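Local coordinates for electron transfer flavoprotein, alpha subunit (Thermotoga maritima, PDB 7KOE), which probably carries electrons between redox partners as the FAD-binding alpha subunit of an electron transfer flavoprotein, at residues I7-E12 and I96-A101; S22-G27 and M168-P173; N70-T75 and Y186-F191; V207-A212 and G239-A244; P269-A274 and S290-A295. One frame throughout, in Å; residues are numbered along the deposited sequence.

Contact 1: I7-E12 and I96-A101; sequences IFVLIE and IFLIGA
Strands 7-9 and 97-100 run in the same direction, their axes 4.6 Å apart at closest approach and inclined by 17°. Phe-8 N donates to Ile-96 O at 2.5 Å and Leu-10 N to Leu-98 O at 2.8 Å, the latter nearly straight at 171°; between them the bond from Leu-98 N to Phe-8 O is bent and weak. The carbonyls of Ile-96 and Leu-98 point at the amides of Phe-8 and Leu-10, nearly along their C=O axes.

Phe-8 and Phe-97 share one face of the sheet. The CB of Phe-8 lies over the Phe-97 ring, 4.2 Å from its centroid, a CH-pi contact, while Phe-97 CE1 meets the rim of the Phe-8 ring in its plane, 3.5 Å from CD2; the planes are oblique, 66° apart. Leu-10 CD1 closes on the edge of the Phe-97 ring, 3.8 Å from CE2, and lies alongside Ile-99. Val-9 and Leu-98 occupy the other face, where Val-9 packs on helix 21-33.

Strand 6-9, the middle one of the seven-stranded parallel sheet, pairs here with 97-100 at the switch point, where the chain crosses to the first strand's other side, as in Rossmann-like domains of the HUP clan.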
# COMPACT_ATOMS: atom_id res chain seq x y z
N ILE B 7 -40.81 14.67 30.50
CA ILE B 7 -40.65 13.41 29.77
C ILE B 7 -41.77 12.45 30.17
O ILE B 7 -42.13 12.34 31.34
CB ILE B 7 -39.25 12.82 29.97
CG1 ILE B 7 -38.95 12.47 31.43
CG2 ILE B 7 -38.21 13.83 29.52
CD1 ILE B 7 -37.56 11.91 31.63
N PHE B 8 -42.36 11.80 29.17
CA PHE B 8 -43.52 10.95 29.38
C PHE B 8 -43.12 9.49 29.41
O PHE B 8 -42.14 9.08 28.77
CB PHE B 8 -44.56 11.15 28.27
CG PHE B 8 -45.47 12.33 28.47
CD1 PHE B 8 -45.25 13.25 29.48
CD2 PHE B 8 -46.56 12.51 27.63
CE1 PHE B 8 -46.09 14.33 29.64
CE2 PHE B 8 -47.41 13.58 27.79
CZ PHE B 8 -47.18 14.49 28.79
N VAL B 9 -43.88 8.69 30.15
CA VAL B 9 -43.77 7.24 30.15
C VAL B 9 -45.18 6.68 30.16
O VAL B 9 -45.97 7.01 31.05
CB VAL B 9 -42.98 6.71 31.37
CG1 VAL B 9 -43.19 5.22 31.53
CG2 VAL B 9 -41.50 6.99 31.24
N LEU B 10 -45.52 5.86 29.17
CA LEU B 10 -46.83 5.25 29.12
C LEU B 10 -46.86 4.00 29.99
O LEU B 10 -45.89 3.24 30.02
CB LEU B 10 -47.21 4.89 27.68
CG LEU B 10 -48.69 4.78 27.30
CD1 LEU B 10 -48.83 5.15 25.85
CD2 LEU B 10 -49.26 3.40 27.53
N ILE B 11 -47.96 3.81 30.70
CA ILE B 11 -48.15 2.65 31.57
C ILE B 11 -49.08 1.68 30.86
O ILE B 11 -50.25 1.99 30.60
CB ILE B 11 -48.71 3.05 32.95
CG1 ILE B 11 -47.67 3.83 33.76
CG2 ILE B 11 -49.13 1.81 33.73
CD1 ILE B 11 -47.78 5.33 33.67
N GLU B 12 -48.55 0.50 30.53
CA GLU B 12 -49.33 -0.55 29.89
C GLU B 12 -49.98 -1.39 30.98
O GLU B 12 -49.30 -2.13 31.69
CB GLU B 12 -48.43 -1.42 29.01
CG GLU B 12 -47.80 -0.71 27.82
CD GLU B 12 -48.79 -0.41 26.71
OE1 GLU B 12 -48.49 0.45 25.87
OE2 GLU B 12 -49.86 -1.06 26.66
N ILE B 96 -39.76 13.72 25.84
CA ILE B 96 -39.42 12.33 25.57
C ILE B 96 -40.64 11.49 25.91
O ILE B 96 -41.07 11.47 27.07
CB ILE B 96 -38.20 11.86 26.38
CG1 ILE B 96 -36.93 12.59 25.92
CG2 ILE B 96 -38.03 10.36 26.28
CD1 ILE B 96 -35.73 12.29 26.79
N PHE B 97 -41.19 10.80 24.92
CA PHE B 97 -42.28 9.86 25.12
C PHE B 97 -41.67 8.46 25.13
O PHE B 97 -40.88 8.13 24.25
CB PHE B 97 -43.32 9.99 24.01
CG PHE B 97 -44.70 9.60 24.41
CD1 PHE B 97 -45.66 10.56 24.63
CD2 PHE B 97 -45.03 8.27 24.60
CE1 PHE B 97 -46.94 10.20 25.00
CE2 PHE B 97 -46.31 7.92 24.98
CZ PHE B 97 -47.26 8.88 25.18
N LEU B 98 -42.04 7.65 26.12
CA LEU B 98 -41.50 6.31 26.25
C LEU B 98 -42.64 5.31 26.39
O LEU B 98 -43.44 5.41 27.33
CB LEU B 98 -40.57 6.20 27.46
CG LEU B 98 -39.21 6.90 27.39
CD1 LEU B 98 -38.33 6.41 28.52
CD2 LEU B 98 -38.54 6.64 26.06
N ILE B 99 -42.73 4.37 25.45
CA ILE B 99 -43.64 3.24 25.54
C ILE B 99 -42.79 1.98 25.52
O ILE B 99 -41.71 1.95 24.92
CB ILE B 99 -44.68 3.23 24.40
CG1 ILE B 99 -45.20 4.64 24.14
CG2 ILE B 99 -45.85 2.33 24.73
CD1 ILE B 99 -46.17 4.74 23.00
N GLY B 100 -43.24 0.94 26.22
CA GLY B 100 -42.56 -0.34 26.14
C GLY B 100 -42.80 -1.02 24.81
O GLY B 100 -43.79 -0.77 24.12
N ALA B 101 -41.88 -1.90 24.43
CA ALA B 101 -42.02 -2.62 23.16
C ALA B 101 -42.79 -3.92 23.34
O ALA B 101 -42.35 -5.00 22.94
CB ALA B 101 -40.66 -2.87 22.52

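Contact 2: S22-G27 and M168-P173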
# COMPACT_ATOMS: atom_id res chain seq x y z
N SER B 22 -43.73 -0.91 32.42
CA SER B 22 -44.18 0.43 32.77
C SER B 22 -43.34 1.03 33.89
O SER B 22 -43.15 2.25 33.94
CB SER B 22 -45.65 0.38 33.19
OG SER B 22 -46.45 -0.11 32.13
N TRP B 23 -42.80 0.19 34.77
CA TRP B 23 -41.97 0.65 35.87
C TRP B 23 -40.48 0.51 35.60
O TRP B 23 -39.68 1.05 36.37
CB TRP B 23 -42.35 -0.10 37.15
CG TRP B 23 -43.82 -0.09 37.41
CD1 TRP B 23 -44.67 0.98 37.29
CD2 TRP B 23 -44.61 -1.19 37.84
NE1 TRP B 23 -45.94 0.60 37.62
CE2 TRP B 23 -45.94 -0.73 37.96
CE3 TRP B 23 -44.33 -2.52 38.14
CZ2 TRP B 23 -46.98 -1.55 38.37
CZ3 TRP B 23 -45.37 -3.34 38.54
CH2 TRP B 23 -46.67 -2.85 38.65
N GLU B 24 -40.09 -0.21 34.55
CA GLU B 24 -38.70 -0.20 34.13
C GLU B 24 -38.38 1.03 33.30
O GLU B 24 -37.23 1.47 33.25
CB GLU B 24 -38.36 -1.47 33.35
CG GLU B 24 -38.87 -2.72 34.01
CD GLU B 24 -38.14 -3.98 33.60
OE1 GLU B 24 -38.79 -4.86 32.99
OE2 GLU B 24 -36.95 -4.11 33.91
N LEU B 25 -39.39 1.60 32.65
CA LEU B 25 -39.22 2.85 31.91
C LEU B 25 -39.36 4.07 32.80
O LEU B 25 -38.77 5.11 32.51
CB LEU B 25 -40.23 2.94 30.77
CG LEU B 25 -40.04 1.92 29.65
CD1 LEU B 25 -40.87 2.33 28.46
CD2 LEU B 25 -38.58 1.79 29.29
N ILE B 26 -40.17 3.96 33.85
CA ILE B 26 -40.23 5.01 34.86
C ILE B 26 -38.89 5.13 35.57
O ILE B 26 -38.38 6.23 35.80
CB ILE B 26 -41.40 4.73 35.83
CG1 ILE B 26 -42.70 5.32 35.27
CG2 ILE B 26 -41.14 5.26 37.22
CD1 ILE B 26 -43.93 4.79 35.94
N GLY B 27 -38.27 3.99 35.88
CA GLY B 27 -36.95 4.01 36.48
C GLY B 27 -35.85 4.41 35.52
O GLY B 27 -34.84 4.99 35.94
N MET B 168 -34.04 -2.30 30.61
CA MET B 168 -33.89 -1.33 31.69
C MET B 168 -34.06 -2.03 33.03
O MET B 168 -34.40 -3.21 33.10
CB MET B 168 -34.89 -0.20 31.52
CG MET B 168 -34.80 0.48 30.17
SD MET B 168 -33.09 0.68 29.64
CE MET B 168 -33.29 1.59 28.12
N LYS B 169 -33.77 -1.30 34.11
CA LYS B 169 -33.81 -1.87 35.45
C LYS B 169 -34.81 -1.11 36.31
O LYS B 169 -34.96 0.11 36.19
CB LYS B 169 -32.42 -1.86 36.11
CG LYS B 169 -31.56 -3.10 35.80
CD LYS B 169 -30.98 -3.08 34.39
CE LYS B 169 -30.13 -4.31 34.12
NZ LYS B 169 -29.72 -4.38 32.69
N GLU B 170 -35.49 -1.85 37.17
CA GLU B 170 -36.55 -1.30 38.00
C GLU B 170 -35.99 -0.52 39.18
O GLU B 170 -34.91 -0.83 39.70
CB GLU B 170 -37.46 -2.41 38.53
CG GLU B 170 -38.72 -2.64 37.74
CD GLU B 170 -39.46 -3.88 38.20
OE1 GLU B 170 -38.92 -4.61 39.05
OE2 GLU B 170 -40.59 -4.12 37.73
N LEU B 171 -36.73 0.49 39.61
CA LEU B 171 -36.54 1.10 40.91
C LEU B 171 -37.46 0.43 41.93
O LEU B 171 -38.58 0.01 41.58
CB LEU B 171 -36.84 2.59 40.85
CG LEU B 171 -35.80 3.49 40.18
CD1 LEU B 171 -36.32 4.91 40.07
CD2 LEU B 171 -34.50 3.44 40.96
N PRO B 172 -37.03 0.28 43.18
CA PRO B 172 -37.89 -0.34 44.18
C PRO B 172 -39.03 0.58 44.56
O PRO B 172 -38.88 1.82 44.53
CB PRO B 172 -36.94 -0.59 45.36
CG PRO B 172 -35.56 -0.50 44.79
CD PRO B 172 -35.67 0.52 43.70
N PRO B 173 -40.20 0.03 44.92
CA PRO B 173 -41.34 0.88 45.28
C PRO B 173 -41.15 1.58 46.63
O PRO B 173 -41.12 0.93 47.68
CB PRO B 173 -42.52 -0.09 45.32
CG PRO B 173 -41.91 -1.43 45.53
CD PRO B 173 -40.56 -1.40 44.87
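The side chain of Glu-24 runs along segment 168-173. Its CB faces Met-168 CB at 4.1 Å, and CG, set anti to the carbonyl carbon (chi1 -47°), rests on Glu-170 CG at 3.7 Å, so the two acidic chains cross obliquely through their methylenes. Beyond CG the chain is extended and brings OE2 to 2.8 Å from Met-168 O. Both are acceptors, so this approach is no hydrogen bond; OE2 has its salt bridge with Arg-281 of the neighbouring electron transfer flavoprotein chain, which would be consistent with its position, while OE1 stays 5.1 Å from Glu-170 OE2, their carboxylate planes 59° apart. Arg-281 would be expected to offset the mutual repulsion of the acids. An alanine here would lose the CG contact and the bond to Arg-281 of the other chain, and would probably loosen both the subunit interface and the seat of 168-173 on the helix.

Around this centre, Met-168 CB touches Glu-24 O at 3.4 Å, Leu-25 CD2 meets Met-168 CG at 4.1 Å, and Leu-171 CD1 lies 3.8 Å from Gly-27 CA.

Segment 168-173, in the link between strands 160-163 and 181-185, thereby runs across helix 21-33. Leu-25 and Met-168 both reach Val-163 of the sheet, Trp-23 leans on helix 51-60, and Arg-60 of that helix hydrogen-bonds Leu-171 O.

Contact 3: N70-T75 and Y186-F191; sequences NREFNT and YDLGTF
This is a small loop-to-loop contact at the surface, at one margin of the parallel sheet of a Rossmann-like alpha/beta domain. Strands 65-69 and 181-185 are neighbours in that sheet, the second being its outermost strand within the chain, and because they run in parallel the loops that follow them, 70-75 and 186-191, emerge at the same end. The evidence for a modest junction is the buried area of 217 Å², a nearest CA pair, Asn-70 and Tyr-186, at 5.7 Å, and the absence of any hydrogen bond between the segments.

Apolar groups carry much of it. Phe-73 CZ approaches Tyr-186 CD2 at 4.0 Å, the two side chains crossing at about a right angle, and Leu-188 CD1 comes within 4.3 Å of Phe-73 CE1. Leu-188 also sets CD2 at the edge of the Tyr-186 ring, in its plane. Helix 78-84 backs the cluster: Leu-80 touches Phe-73 and Leu-188, and Ala-84 touches both rings.

Asn-70, its CG anti to the backbone N (chi1 -154°), turns its amide toward the opposite loop, with ND2 3.5 Å from Leu-188 CD1. An alanine here would remove this amide and would probably leave Leu-188 less well packed and Arg-71 N without its side-chain acceptor. That acceptor is Asn-70 OD1, 2.9 Å from Arg-71 N in a bent bond (132°), the donor standing above the carbonyl plane. Asn-70 CB meanwhile sits 3.6 Å above one face of the Phe-73 ring, offset toward its rim.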
# COMPACT_ATOMS: atom_id res chain seq x y z
N ASN B 70 -61.32 7.24 31.12
CA ASN B 70 -62.49 6.87 30.33
C ASN B 70 -62.78 5.39 30.56
O ASN B 70 -61.88 4.62 30.90
CB ASN B 70 -62.31 7.15 28.84
CG ASN B 70 -63.63 7.38 28.14
OD1 ASN B 70 -64.69 7.29 28.76
ND2 ASN B 70 -63.58 7.69 26.85
N ARG B 71 -64.05 5.02 30.39
CA ARG B 71 -64.45 3.63 30.60
C ARG B 71 -64.03 2.74 29.43
O ARG B 71 -63.80 1.54 29.63
CB ARG B 71 -65.96 3.55 30.82
CG ARG B 71 -66.49 2.22 31.34
CD ARG B 71 -65.70 1.71 32.54
NE ARG B 71 -65.65 2.69 33.63
CZ ARG B 71 -66.53 2.76 34.62
NH1 ARG B 71 -67.55 1.91 34.67
NH2 ARG B 71 -66.40 3.68 35.56
N GLU B 72 -63.92 3.30 28.23
CA GLU B 72 -63.51 2.54 27.06
C GLU B 72 -62.00 2.49 26.87
O GLU B 72 -61.55 2.23 25.75
CB GLU B 72 -64.17 3.10 25.79
CG GLU B 72 -65.70 3.18 25.79
CD GLU B 72 -66.26 4.42 26.47
OE1 GLU B 72 -65.51 5.41 26.60
OE2 GLU B 72 -67.44 4.41 26.87
N PHE B 73 -61.21 2.73 27.91
CA PHE B 73 -59.76 2.64 27.81
C PHE B 73 -59.18 1.47 28.59
O PHE B 73 -57.96 1.27 28.56
CB PHE B 73 -59.10 3.94 28.29
CG PHE B 73 -59.26 5.10 27.35
CD1 PHE B 73 -59.70 4.92 26.05
CD2 PHE B 73 -58.94 6.38 27.77
CE1 PHE B 73 -59.84 6.00 25.20
CE2 PHE B 73 -59.08 7.46 26.92
CZ PHE B 73 -59.53 7.27 25.64
N ASN B 74 -60.01 0.71 29.31
CA ASN B 74 -59.49 -0.45 30.04
C ASN B 74 -59.13 -1.58 29.08
O ASN B 74 -58.11 -2.25 29.25
CB ASN B 74 -60.51 -0.93 31.07
CG ASN B 74 -61.01 0.20 31.95
OD1 ASN B 74 -62.14 0.65 31.81
ND2 ASN B 74 -60.16 0.65 32.86
N THR B 75 -59.97 -1.81 28.07
CA THR B 75 -59.56 -2.67 26.97
C THR B 75 -58.59 -1.91 26.07
O THR B 75 -58.54 -0.68 26.06
CB THR B 75 -60.78 -3.14 26.18
OG1 THR B 75 -60.38 -4.12 25.20
CG2 THR B 75 -61.48 -1.98 25.48
N TYR B 186 -61.58 12.08 29.99
CA TYR B 186 -61.54 12.22 28.54
C TYR B 186 -62.89 11.90 27.92
O TYR B 186 -63.55 10.93 28.31
CB TYR B 186 -60.47 11.30 27.96
CG TYR B 186 -60.00 11.70 26.58
CD1 TYR B 186 -58.98 12.63 26.43
CD2 TYR B 186 -60.57 11.16 25.44
CE1 TYR B 186 -58.55 13.01 25.17
CE2 TYR B 186 -60.15 11.53 24.18
CZ TYR B 186 -59.14 12.46 24.05
OH TYR B 186 -58.71 12.82 22.80
N ASP B 187 -63.28 12.70 26.94
CA ASP B 187 -64.52 12.51 26.21
C ASP B 187 -64.16 12.19 24.77
O ASP B 187 -63.20 12.73 24.22
CB ASP B 187 -65.41 13.76 26.30
CG ASP B 187 -66.85 13.51 25.86
OD1 ASP B 187 -67.11 12.84 24.83
OD2 ASP B 187 -67.76 13.99 26.57
N LEU B 188 -64.93 11.28 24.17
CA LEU B 188 -64.79 10.89 22.77
C LEU B 188 -65.94 11.38 21.90
O LEU B 188 -65.70 11.87 20.79
CB LEU B 188 -64.70 9.36 22.67
CG LEU B 188 -63.43 8.75 23.25
CD1 LEU B 188 -63.53 7.24 23.34
CD2 LEU B 188 -62.22 9.15 22.42
N GLY B 189 -67.18 11.28 22.38
CA GLY B 189 -68.31 11.67 21.57
C GLY B 189 -68.65 10.60 20.55
O GLY B 189 -68.52 9.39 20.80
N THR B 190 -69.10 11.04 19.38
CA THR B 190 -69.31 10.14 18.26
C THR B 190 -67.95 9.69 17.74
O THR B 190 -67.16 10.50 17.26
CB THR B 190 -70.11 10.83 17.16
OG1 THR B 190 -71.39 11.23 17.67
CG2 THR B 190 -70.31 9.89 15.98
N PHE B 191 -67.67 8.39 17.85
CA PHE B 191 -66.31 7.90 17.68
C PHE B 191 -66.12 6.95 16.51
O PHE B 191 -64.97 6.70 16.13
CB PHE B 191 -65.82 7.23 18.99
CG PHE B 191 -66.63 6.04 19.43
CD1 PHE B 191 -67.78 6.21 20.20
CD2 PHE B 191 -66.21 4.75 19.14
CE1 PHE B 191 -68.51 5.11 20.62
CE2 PHE B 191 -66.94 3.66 19.56
CZ PHE B 191 -68.09 3.84 20.30

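Contact 4: V207-A212 and G239-A244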
# COMPACT_ATOMS: atom_id res chain seq x y z
N VAL B 207 -48.08 -22.13 18.67
CA VAL B 207 -46.65 -22.11 18.93
C VAL B 207 -46.19 -20.67 18.82
O VAL B 207 -46.33 -20.05 17.76
CB VAL B 207 -45.89 -23.01 17.95
CG1 VAL B 207 -44.39 -22.94 18.23
CG2 VAL B 207 -46.40 -24.43 18.02
N ASN B 208 -45.64 -20.12 19.90
CA ASN B 208 -45.23 -18.72 19.87
C ASN B 208 -43.79 -18.59 19.39
O ASN B 208 -43.54 -18.07 18.30
CB ASN B 208 -45.41 -18.09 21.25
CG ASN B 208 -46.77 -18.37 21.84
OD1 ASN B 208 -47.79 -18.18 21.18
ND2 ASN B 208 -46.80 -18.84 23.08
N LEU B 209 -42.84 -19.06 20.20
CA LEU B 209 -41.41 -19.18 19.91
C LEU B 209 -40.72 -17.86 19.52
O LEU B 209 -39.56 -17.87 19.12
CB LEU B 209 -41.16 -20.24 18.84
CG LEU B 209 -39.92 -21.12 19.02
CD1 LEU B 209 -39.96 -21.85 20.33
CD2 LEU B 209 -39.84 -22.10 17.88
N GLU B 210 -41.39 -16.71 19.61
CA GLU B 210 -40.71 -15.42 19.61
C GLU B 210 -41.17 -14.53 20.74
O GLU B 210 -40.43 -13.63 21.14
CB GLU B 210 -40.92 -14.65 18.30
CG GLU B 210 -40.32 -15.25 17.05
CD GLU B 210 -41.33 -16.03 16.24
OE1 GLU B 210 -42.52 -16.02 16.60
OE2 GLU B 210 -40.94 -16.62 15.22
N TYR B 211 -42.37 -14.75 21.27
CA TYR B 211 -42.94 -13.96 22.35
C TYR B 211 -43.10 -14.80 23.61
O TYR B 211 -43.93 -14.49 24.46
CB TYR B 211 -44.27 -13.36 21.90
CG TYR B 211 -44.20 -12.75 20.52
CD1 TYR B 211 -43.72 -11.46 20.33
CD2 TYR B 211 -44.62 -13.47 19.40
CE1 TYR B 211 -43.65 -10.91 19.07
CE2 TYR B 211 -44.54 -12.92 18.14
CZ TYR B 211 -44.07 -11.64 17.98
OH TYR B 211 -44.00 -11.10 16.72
N ALA B 212 -42.33 -15.86 23.71
CA ALA B 212 -42.24 -16.70 24.89
C ALA B 212 -41.08 -16.23 25.76
O ALA B 212 -39.98 -16.01 25.24
CB ALA B 212 -42.03 -18.16 24.51
N GLY B 239 -43.67 -21.23 32.05
CA GLY B 239 -44.59 -20.41 31.27
C GLY B 239 -44.07 -20.09 29.89
O GLY B 239 -44.31 -18.98 29.39
N GLY B 240 -43.36 -21.02 29.26
CA GLY B 240 -42.72 -20.76 28.00
C GLY B 240 -42.94 -21.88 27.00
O GLY B 240 -43.56 -22.90 27.29
N GLU B 241 -42.40 -21.66 25.80
CA GLU B 241 -42.58 -22.54 24.66
C GLU B 241 -41.39 -23.49 24.54
O GLU B 241 -40.27 -23.18 24.96
CB GLU B 241 -42.75 -21.70 23.39
CG GLU B 241 -43.16 -22.43 22.13
CD GLU B 241 -44.59 -22.95 22.19
OE1 GLU B 241 -45.41 -22.35 22.91
OE2 GLU B 241 -44.88 -23.95 21.51
N VAL B 242 -41.63 -24.67 23.99
CA VAL B 242 -40.59 -25.66 23.76
C VAL B 242 -40.08 -25.47 22.33
O VAL B 242 -40.85 -25.33 21.37
CB VAL B 242 -41.07 -27.09 24.04
CG1 VAL B 242 -42.34 -27.44 23.26
CG2 VAL B 242 -39.97 -28.10 23.74
N GLY B 243 -38.76 -25.38 22.18
CA GLY B 243 -38.17 -25.25 20.87
C GLY B 243 -37.52 -26.54 20.41
O GLY B 243 -37.63 -27.58 21.05
N ALA B 244 -36.84 -26.46 19.27
CA ALA B 244 -36.15 -27.61 18.71
C ALA B 244 -34.97 -27.15 17.87
O ALA B 244 -34.77 -25.96 17.62
CB ALA B 244 -37.08 -28.48 17.85
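Loop 207-212 curves past the start of strand 241-244 without backbone pairing: the nearest CA atoms, of Ala-212 and Gly-240, are 5.1 Å apart, and no hydrogen bond links the segments.

Glu-241 is the residue around which the loop wraps. Its CG is anti to the backbone N (chi1 -171°) and the chain bends at chi2 (69°). Its CB meets Ala-212 CB at 3.8 Å; its CG meets Leu-209 CD1, 3.7 Å away, the two side chains crossing at about a right angle. At the tip, OE2 lies against Val-207 CG1 at 3.5 Å, and OE1 is 3.8 Å from Asn-208 N, a distance at which no bond is formed. The amide of Asn-208 is engaged otherwise: ND2 donates to Leu-203 O, and OD1 bonds Arg-177 of the neighbouring electron transfer flavoprotein chain. Leu-209 CD1 reaches further along the strand, to 3.9 Å from Gly-243 CA.

Strand 241-244 is an outermost strand of the five-stranded parallel sheet in this chain, and loop 207-212 leads into its neighbour, 214-218. With helix 227-237 between them, the two strands make the opening beta-alpha-beta crossover of the Rossmann-type FAD-binding domain.

Contact 5: P269-A274 and S290-A295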
# COMPACT_ATOMS: atom_id res chain seq x y z
N PRO B 269 -36.04 -14.87 24.12
CA PRO B 269 -36.58 -14.99 25.47
C PRO B 269 -35.66 -14.31 26.47
O PRO B 269 -34.66 -13.69 26.09
CB PRO B 269 -36.63 -16.50 25.68
CG PRO B 269 -35.42 -16.97 24.99
CD PRO B 269 -35.20 -16.05 23.81
N VAL B 270 -35.99 -14.40 27.76
CA VAL B 270 -35.04 -13.99 28.79
C VAL B 270 -34.26 -15.17 29.33
O VAL B 270 -33.33 -14.98 30.13
CB VAL B 270 -35.75 -13.26 29.95
CG1 VAL B 270 -36.51 -12.05 29.42
CG2 VAL B 270 -36.66 -14.19 30.71
N LEU B 271 -34.58 -16.39 28.89
CA LEU B 271 -33.94 -17.59 29.42
C LEU B 271 -34.08 -18.68 28.38
O LEU B 271 -35.19 -19.15 28.12
CB LEU B 271 -34.57 -17.99 30.74
CG LEU B 271 -34.16 -19.31 31.38
CD1 LEU B 271 -32.66 -19.38 31.58
CD2 LEU B 271 -34.88 -19.49 32.70
N TYR B 272 -32.96 -19.09 27.78
CA TYR B 272 -32.94 -20.13 26.76
C TYR B 272 -32.25 -21.36 27.32
O TYR B 272 -31.18 -21.26 27.93
CB TYR B 272 -32.23 -19.64 25.50
CG TYR B 272 -32.23 -20.64 24.36
CD1 TYR B 272 -33.33 -20.76 23.53
CD2 TYR B 272 -31.13 -21.46 24.13
CE1 TYR B 272 -33.34 -21.68 22.50
CE2 TYR B 272 -31.14 -22.37 23.12
CZ TYR B 272 -32.24 -22.48 22.31
OH TYR B 272 -32.22 -23.39 21.28
N PHE B 273 -32.86 -22.53 27.11
CA PHE B 273 -32.30 -23.80 27.56
C PHE B 273 -31.87 -24.60 26.34
O PHE B 273 -32.70 -25.23 25.68
CB PHE B 273 -33.31 -24.58 28.39
CG PHE B 273 -33.32 -24.22 29.84
CD1 PHE B 273 -32.48 -24.87 30.73
CD2 PHE B 273 -34.17 -23.25 30.32
CE1 PHE B 273 -32.48 -24.55 32.07
CE2 PHE B 273 -34.18 -22.92 31.66
CZ PHE B 273 -33.34 -23.57 32.53
N ALA B 274 -30.57 -24.59 26.04
CA ALA B 274 -30.01 -25.39 24.95
C ALA B 274 -29.78 -26.81 25.46
O ALA B 274 -28.65 -27.24 25.73
CB ALA B 274 -28.73 -24.75 24.43
N SER B 290 -31.01 -13.50 23.10
CA SER B 290 -31.63 -13.81 24.37
C SER B 290 -30.85 -13.17 25.51
O SER B 290 -29.87 -12.44 25.31
CB SER B 290 -31.73 -15.31 24.57
OG SER B 290 -30.45 -15.89 24.74
N GLU B 291 -31.26 -13.47 26.74
CA GLU B 291 -30.61 -12.94 27.93
C GLU B 291 -29.77 -13.99 28.64
O GLU B 291 -28.60 -13.74 28.96
CB GLU B 291 -31.65 -12.36 28.89
CG GLU B 291 -32.01 -10.90 28.63
CD GLU B 291 -30.93 -9.90 29.04
OE1 GLU B 291 -31.11 -8.70 28.75
OE2 GLU B 291 -29.94 -10.30 29.68
N ILE B 292 -30.33 -15.16 28.92
CA ILE B 292 -29.63 -16.25 29.58
C ILE B 292 -29.69 -17.47 28.68
O ILE B 292 -30.78 -17.85 28.22
CB ILE B 292 -30.24 -16.57 30.96
CG1 ILE B 292 -30.45 -15.30 31.78
CG2 ILE B 292 -29.34 -17.52 31.73
CD1 ILE B 292 -31.42 -15.47 32.91
N ILE B 293 -28.54 -18.09 28.44
CA ILE B 293 -28.46 -19.32 27.66
C ILE B 293 -27.92 -20.40 28.58
O ILE B 293 -26.78 -20.31 29.05
CB ILE B 293 -27.59 -19.17 26.41
CG1 ILE B 293 -28.23 -18.19 25.44
CG2 ILE B 293 -27.37 -20.51 25.74
CD1 ILE B 293 -27.37 -17.88 24.25
N VAL B 294 -28.73 -21.42 28.84
CA VAL B 294 -28.31 -22.57 29.64
C VAL B 294 -28.07 -23.74 28.70
O VAL B 294 -28.92 -24.05 27.86
CB VAL B 294 -29.36 -22.92 30.70
CG1 VAL B 294 -28.87 -24.06 31.58
CG2 VAL B 294 -29.69 -21.70 31.53
N ALA B 295 -26.91 -24.37 28.82
CA ALA B 295 -26.51 -25.46 27.94
C ALA B 295 -26.30 -26.72 28.75
O ALA B 295 -25.45 -26.75 29.64
CB ALA B 295 -25.24 -25.10 27.17
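Strand 271-275, helix 281-284 and strand 293-296 form a beta-alpha-beta unit of the FAD-binding domain, and this contact is the direct pairing of its two strands inside a Rossmann-type parallel sheet. The axes of 271-274 and 293-295 come within 4.5 Å and are inclined by 19°. Tyr-272 lies at the heart of the pairing: its N donates to Ile-292 O (2.5 Å, 170°) and its O accepts from Val-294 N (2.6 Å, 176°). Ala-274 N then bonds Val-294 O at 2.5 Å, so Val-294, too, is held through both its N and O. In all three bonds the donor lies nearly along the C=O axis. Toward the beginning of the segments the bonds from Glu-291 N to Pro-269 O and from Ile-292 N to Val-270 O are bent and weak.

Tyr-272, Ala-274, Ile-293 and Ala-295 share one face of the sheet. There Ile-293 CG2 stands at the edge of the Tyr-272 ring, 4.2 Å from CD2, while the hydroxyl of Tyr-272 is hydrogen-bonded to His-283. Phe-273 and Val-294 lie on the other face, where Val-294 also packs on Ile-310 and Ile-312 of the next strand. Leu-271 CD1 touches both Ile-292 CB and Val-294 CG2, 3.8 Å from each. At the loop end, Arg-251 of the neighbouring electron transfer flavoprotein chain hydrogen-bonds Ser-290 O. Over one face of the Phe-273 ring, Val-294 CG2 makes a CH-pi contact 4.3 Å from the centroid.

How the contacts relate
The contacts fall into two groups. Contacts 1, 2 and 3 belong to the electron transfer flavoprotein domain, and their segments alternate along the chain. Contacts 1 and 2 touch, with a probable hydrogen bond between Glu-12 N and Ser-22 OG at 2.7 Å, whereas contact 3 lies about 20 Å from contact 1, centre to centre. Contacts 4 and 5 serve the other parallel sheet and meet where Ala-212 O packs 3.4 Å from Pro-269 CB. The centre of contact 1 is about 27 Å from the centres of both. Bound FAD is about 12 Å from the side chain of Leu-98 and about 7 Å from that of Tyr-272, so contact 5 comes closer to a flavin.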